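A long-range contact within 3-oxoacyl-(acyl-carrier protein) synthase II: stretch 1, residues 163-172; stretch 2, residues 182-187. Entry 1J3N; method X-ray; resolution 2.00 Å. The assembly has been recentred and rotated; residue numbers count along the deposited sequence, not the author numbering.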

# COMPACT_ATOMS: atom_id res chain seq x y z
N THR A 163 -6.53 -6.21 -0.49
CA THR A 163 -5.07 -6.20 -0.67
C THR A 163 -4.54 -7.16 -1.74
O THR A 163 -3.89 -6.75 -2.70
N GLY A 164 -4.81 -8.45 -1.56
CA GLY A 164 -4.31 -9.43 -2.51
C GLY A 164 -4.68 -9.20 -3.96
O GLY A 164 -3.87 -9.44 -4.86
N ALA A 165 -5.92 -8.77 -4.21
CA ALA A 165 -6.37 -8.54 -5.58
C ALA A 165 -5.84 -7.21 -6.12
O ALA A 165 -5.49 -7.10 -7.30
N ASP A 166 -5.79 -6.20 -5.26
CA ASP A 166 -5.30 -4.87 -5.59
C ASP A 166 -3.82 -5.02 -5.99
O ASP A 166 -3.36 -4.44 -6.98
N ALA A 167 -3.08 -5.81 -5.22
CA ALA A 167 -1.66 -6.03 -5.49
C ALA A 167 -1.45 -6.75 -6.83
O ALA A 167 -0.58 -6.38 -7.61
N LEU A 168 -2.25 -7.77 -7.09
CA LEU A 168 -2.16 -8.53 -8.33
C LEU A 168 -2.54 -7.66 -9.53
O LEU A 168 -1.86 -7.67 -10.55
N GLY A 169 -3.63 -6.92 -9.39
CA GLY A 169 -4.06 -6.05 -10.47
C GLY A 169 -3.05 -4.94 -10.72
O GLY A 169 -2.86 -4.51 -11.85
N SER A 170 -2.40 -4.49 -9.66
CA SER A 170 -1.39 -3.43 -9.80
C SER A 170 -0.13 -3.97 -10.49
O SER A 170 0.58 -3.22 -11.15
N ALA A 171 0.13 -5.26 -10.32
CA ALA A 171 1.29 -5.90 -10.95
C ALA A 171 0.92 -6.09 -12.41
O ALA A 171 1.75 -5.97 -13.30
N LEU A 172 -0.36 -6.39 -12.64
CA LEU A 172 -0.86 -6.54 -14.00
C LEU A 172 -0.53 -5.27 -14.77
O LEU A 172 0.02 -5.32 -15.87
N LEU A 182 8.24 -9.55 -15.48
CA LEU A 182 7.79 -10.60 -14.58
C LEU A 182 7.66 -9.97 -13.19
O LEU A 182 8.47 -9.14 -12.80
N VAL A 183 6.62 -10.36 -12.46
CA VAL A 183 6.41 -9.82 -11.12
C VAL A 183 5.88 -10.86 -10.13
O VAL A 183 4.99 -11.64 -10.45
N LEU A 184 6.46 -10.89 -8.93
CA LEU A 184 5.97 -11.80 -7.90
C LEU A 184 4.99 -10.92 -7.12
O LEU A 184 5.39 -9.94 -6.50
N ALA A 185 3.71 -11.25 -7.19
CA ALA A 185 2.68 -10.45 -6.54
C ALA A 185 1.70 -11.28 -5.73
O ALA A 185 1.45 -12.45 -6.03
N GLY A 186 1.11 -10.65 -4.71
CA GLY A 186 0.14 -11.37 -3.90
C GLY A 186 -0.06 -10.70 -2.56
O GLY A 186 0.02 -9.48 -2.45
N GLY A 187 -0.33 -11.51 -1.54
CA GLY A 187 -0.54 -10.95 -0.22
C GLY A 187 -0.16 -11.90 0.89
O GLY A 187 -0.13 -13.12 0.71

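What brings the helix and the strand together? Residues 163-172 run nearly antiparallel to strand 182-187, at 164°, and their axes approach to 6.4 Å. Such a close approach suits the small residues that line it. A167 and A171 point toward the strand, V183 and A185 toward the helix, while L184, between them on the strand, points away, as strand alternation requires.

Which apolar side chains meet? A185 is the hub. Its CB lies 3.6 Å from CB of A171 and 3.6 Å from CD2 of L168, so one methyl packs against two helix residues a turn apart. L168 leaves its backbone sideways, but chi1 m and chi2 t bring its end nearer the strand. Further along, V183, with chi1 t, places CG1 3.7 Å from CB of A171, which thus touches both inward-pointing strand side chains.

Where do side chains meet backbone instead? Toward G187 the strand offers no side chains, and the helix packs against its main chain. CB of A167 sits 3.4 Å from O of G186, and CD2 of L168 lies 3.6 Å from O of A185. At the glycine pair G164 and G187 the CA atoms come within 4.7 Å; a CB on G187 would point toward the helix and lie only 3.5 Å from CA of G164. G186 has another reason to be glycine: at its backbone angles a CB would jam against the carbonyl O of A185.

Do polar groups bridge the two stretches? No hydrogen bond crosses between them, so the contact rests on close packing. The polar side chains find partners in other directions: OG of S170, with chi1 m, donates to O of D166 at 2.7 Å within the helix, while T163 (m) and D166 (t) hydrogen-bond elsewhere in the structure.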

# COMPACT_ATOMS: atom_id res chain seq x y z
CB THR A 163 -4.36 -6.53 0.67
OG1 THR A 163 -4.81 -5.63 1.69
CG2 THR A 163 -2.85 -6.39 0.52
CB ALA A 165 -7.89 -8.55 -5.62
CB ASP A 166 -5.43 -3.97 -4.35
CG ASP A 166 -5.54 -2.49 -4.68
OD1 ASP A 166 -5.17 -2.07 -5.80
OD2 ASP A 166 -5.98 -1.73 -3.79
CB ALA A 167 -1.02 -6.84 -4.36
CB LEU A 168 -3.05 -9.78 -8.26
CG LEU A 168 -2.44 -10.94 -7.46
CD1 LEU A 168 -3.44 -12.08 -7.28
CD2 LEU A 168 -1.20 -11.43 -8.21
CB SER A 170 -1.04 -2.85 -8.43
OG SER A 170 -2.16 -2.20 -7.84
CB ALA A 171 1.59 -7.26 -10.30
CB LEU A 172 -2.38 -6.73 -14.00
CG LEU A 172 -3.11 -6.59 -15.35
CD1 LEU A 172 -2.74 -7.75 -16.27
CD2 LEU A 172 -4.61 -6.56 -15.11
CB LEU A 182 8.82 -11.74 -14.57
CG LEU A 182 8.39 -13.10 -14.00
CD1 LEU A 182 9.36 -14.18 -14.43
CD2 LEU A 182 8.31 -13.01 -12.48
CB VAL A 183 5.40 -8.62 -11.14
CG1 VAL A 183 5.12 -8.16 -9.71
CG2 VAL A 183 5.97 -7.46 -11.97
CB LEU A 184 7.11 -12.28 -6.99
CG LEU A 184 8.26 -13.13 -7.56
CD1 LEU A 184 9.18 -13.53 -6.42
CD2 LEU A 184 7.72 -14.36 -8.26
CB ALA A 185 1.91 -9.64 -7.59